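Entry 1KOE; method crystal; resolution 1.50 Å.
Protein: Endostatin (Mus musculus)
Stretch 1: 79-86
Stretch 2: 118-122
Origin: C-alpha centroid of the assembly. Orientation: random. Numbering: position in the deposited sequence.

Stretch 1 79-86: SLFSGSQG
Stretch 2 (118-122) DPSGR

Contact between stretch 79-86 and stretch 118-122 of mouse endostatin, burying 240 Å² in total; Phe81 lies nearest Ser120 (CA to CA 4.5 Å) and Gln85 nearest Pro119 (CA to CA 5.2 Å). Backbone: Asp118 to Gly121 form a type I turn, with Pro119 at phi/psi -61/-20 and Ser120 at -94/5, closed by Gly121 N to Asp118 O (3.0 Å); Asp118 N also bonds Arg122 O (2.9 Å). The Asp118 side chain (chi1 p) braces the turn from within, its OD1 accepting from Ser120 OG (2.7 Å), Ser120 N (2.9 Å) and Arg122 N (3.0 Å). Water-mediated polar contact: no direct hydrogen bond joins the stretches. Instead one water donates to Leu80 O (2.7 Å) and Pro119 O (2.6 Å) and accepts from Gly83 N and Gln85 N (both 2.9 Å), bridging two carbonyls whose O atoms stand 4.1 Å apart. Pro119 O also receives a CA-H...O contact from Phe81 CA (3.5 Å). Packing: the Phe81 ring (chi1 m, chi2 -81°) meets the turn obliquely, CD1 lying 3.5 Å from Gly121 CA and 3.6 Å from Ser120 C. A CB on Gly121 (phi/psi 84/18) would come within 2.7 Å of Phe81 CD1, so glycine permits this approach. Gln85 (phi/psi 75/34; chi1 m, chi2 t) extends NE2 to 4.1 Å from Pro119 CG.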

ATOM      1  N   SER A  79      -4.780  11.594   7.799  1.00 12.12           N
ATOM      2  CA  SER A  79      -4.994  12.487   6.662  1.00 15.57           C
ATOM      3  C   SER A  79      -5.320  11.745   5.381  1.00 13.80           C
ATOM      4  O   SER A  79      -6.058  12.246   4.533  1.00 16.51           O
ATOM      5  CB  SER A  79      -3.760  13.368   6.436  1.00 17.98           C
ATOM      6  OG  SER A  79      -3.496  14.117   7.602  1.00 37.82           O
ATOM      7  N   LEU A  80      -4.771  10.547   5.232  1.00 13.84           N
ATOM      8  CA  LEU A  80      -5.022   9.758   4.029  1.00 16.15           C
ATOM      9  C   LEU A  80      -6.455   9.221   3.950  1.00 15.00           C
ATOM     10  O   LEU A  80      -6.988   8.999   2.859  1.00 15.72           O
ATOM     11  CB  LEU A  80      -4.051   8.569   3.957  1.00 13.80           C
ATOM     12  CG  LEU A  80      -2.543   8.794   3.846  1.00 16.30           C
ATOM     13  CD1 LEU A  80      -1.855   7.431   3.903  1.00 18.85           C
ATOM     14  CD2 LEU A  80      -2.190   9.505   2.552  1.00 19.33           C
ATOM     15  N   PHE A  81      -7.079   9.043   5.109  1.00 14.28           N
ATOM     16  CA  PHE A  81      -8.412   8.448   5.185  1.00 15.74           C
ATOM     17  C   PHE A  81      -9.536   9.416   5.497  1.00 19.66           C
ATOM     18  O   PHE A  81     -10.638   9.009   5.867  1.00 19.44           O
ATOM     19  CB  PHE A  81      -8.372   7.302   6.216  1.00 12.34           C
ATOM     20  CG  PHE A  81      -7.307   6.293   5.929  1.00 12.47           C
ATOM     21  CD1 PHE A  81      -7.521   5.292   4.976  1.00 11.71           C
ATOM     22  CD2 PHE A  81      -6.062   6.371   6.565  1.00 12.13           C
ATOM     23  CE1 PHE A  81      -6.503   4.387   4.651  1.00 12.62           C
ATOM     24  CE2 PHE A  81      -5.048   5.484   6.252  1.00 12.68           C
ATOM     25  CZ  PHE A  81      -5.256   4.481   5.289  1.00 11.54           C
ATOM     26  N   SER A  82      -9.277  10.693   5.241  1.00 20.96           N
ATOM     27  CA  SER A  82     -10.220  11.783   5.498  1.00 20.25           C
ATOM     28  C   SER A  82     -11.361  11.869   4.483  1.00 19.87           C
ATOM     29  O   SER A  82     -12.362  12.572   4.697  1.00 20.23           O
ATOM     30  CB  SER A  82      -9.451  13.094   5.427  1.00 18.96           C
ATOM     31  OG  SER A  82      -8.858  13.193   4.139  1.00 24.95           O
ATOM     32  N   GLY A  83     -11.164  11.234   3.339  1.00 16.90           N
ATOM     33  CA  GLY A  83     -12.158  11.287   2.290  1.00 18.69           C
ATOM     34  C   GLY A  83     -11.532  11.878   1.036  1.00 19.82           C
ATOM     35  O   GLY A  83     -12.147  11.869  -0.016  1.00 22.45           O
ATOM     36  N   SER A  84     -10.291  12.354   1.149  1.00 20.73           N
ATOM     37  CA  SER A  84      -9.540  12.948   0.030  1.00 20.97           C
ATOM     38  C   SER A  84      -9.067  11.865  -0.951  1.00 20.66           C
ATOM     39  O   SER A  84      -8.524  12.171  -2.021  1.00 19.09           O
ATOM     40  CB  SER A  84      -8.301  13.660   0.578  1.00 18.70           C
ATOM     41  OG  SER A  84      -7.413  12.719   1.183  1.00 29.42           O
ATOM     42  N   GLN A  85      -9.211  10.607  -0.532  1.00 15.11           N
ATOM     43  CA  GLN A  85      -8.795   9.438  -1.301  1.00 14.71           C
ATOM     44  C   GLN A  85      -7.273   9.251  -1.291  1.00 13.28           C
ATOM     45  O   GLN A  85      -6.701   8.778  -2.273  1.00 13.22           O
ATOM     46  CB  GLN A  85      -9.343   9.457  -2.743  1.00 16.07           C
ATOM     47  CG  GLN A  85     -10.868   9.540  -2.813  1.00 23.55           C
ATOM     48  CD  GLN A  85     -11.435   9.099  -4.134  1.00 27.05           C
ATOM     49  OE1 GLN A  85     -10.843   9.334  -5.187  1.00 39.97           O
ATOM     50  NE2 GLN A  85     -12.599   8.467  -4.095  1.00 34.40           N
ATOM     51  N   GLY A  86      -6.637   9.604  -0.166  1.00 12.76           N
ATOM     52  CA  GLY A  86      -5.193   9.449  -0.008  1.00 11.74           C
ATOM     53  C   GLY A  86      -4.374  10.279  -0.969  1.00 12.55           C
ATOM     54  O   GLY A  86      -3.433   9.793  -1.605  1.00 10.85           O
ATOM     55  N   ASP A 118     -12.202   1.141   0.941  1.00  9.69           N
ATOM     56  CA  ASP A 118     -12.976   2.318   0.581  1.00 10.56           C
ATOM     57  C   ASP A 118     -12.125   3.542   0.979  1.00 12.19           C
ATOM     58  O   ASP A 118     -11.023   3.381   1.514  1.00  8.72           O
ATOM     59  CB  ASP A 118     -14.397   2.316   1.173  1.00 11.81           C
ATOM     60  CG  ASP A 118     -14.449   2.499   2.678  1.00 16.63           C
ATOM     61  OD1 ASP A 118     -13.493   2.934   3.339  1.00 13.43           O
ATOM     62  OD2 ASP A 118     -15.518   2.215   3.226  1.00 20.81           O
ATOM     63  N   PRO A 119     -12.616   4.777   0.715  1.00 12.50           N
ATOM     64  CA  PRO A 119     -11.813   5.962   1.070  1.00 13.68           C
ATOM     65  C   PRO A 119     -11.469   6.170   2.530  1.00 14.48           C
ATOM     66  O   PRO A 119     -10.542   6.926   2.846  1.00 16.99           O
ATOM     67  CB  PRO A 119     -12.644   7.113   0.508  1.00 16.35           C
ATOM     68  CG  PRO A 119     -13.379   6.468  -0.647  1.00 18.75           C
ATOM     69  CD  PRO A 119     -13.811   5.160  -0.046  1.00 13.84           C
ATOM     70  N   SER A 120     -12.223   5.540   3.427  1.00 12.81           N
ATOM     71  CA  SER A 120     -11.939   5.671   4.851  1.00 13.26           C
ATOM     72  C   SER A 120     -11.039   4.530   5.359  1.00 11.91           C
ATOM     73  O   SER A 120     -10.775   4.421   6.553  1.00 13.55           O
ATOM     74  CB  SER A 120     -13.245   5.721   5.650  1.00 18.73           C
ATOM     75  OG  SER A 120     -13.973   4.513   5.522  1.00 28.07           O
ATOM     76  N   GLY A 121     -10.578   3.683   4.445  1.00  9.77           N
ATOM     77  CA  GLY A 121      -9.714   2.581   4.816  1.00 10.17           C
ATOM     78  C   GLY A 121     -10.419   1.327   5.297  1.00 12.95           C
ATOM     79  O   GLY A 121      -9.798   0.490   5.965  1.00 12.41           O
ATOM     80  N   ARG A 122     -11.710   1.199   5.009  1.00 11.66           N
ATOM     81  CA  ARG A 122     -12.444   0.014   5.433  1.00 12.36           C
ATOM     82  C   ARG A 122     -12.447  -1.020   4.314  1.00  9.40           C
ATOM     83  O   ARG A 122     -12.437  -0.670   3.133  1.00 11.64           O
ATOM     84  CB  ARG A 122     -13.869   0.378   5.828  1.00 15.24           C
ATOM     85  CG  ARG A 122     -13.985   1.308   7.041  1.00 19.16           C
TER
HETATM   86  O   HOH W   1      -9.520   9.210   1.976  1.00 13.93           O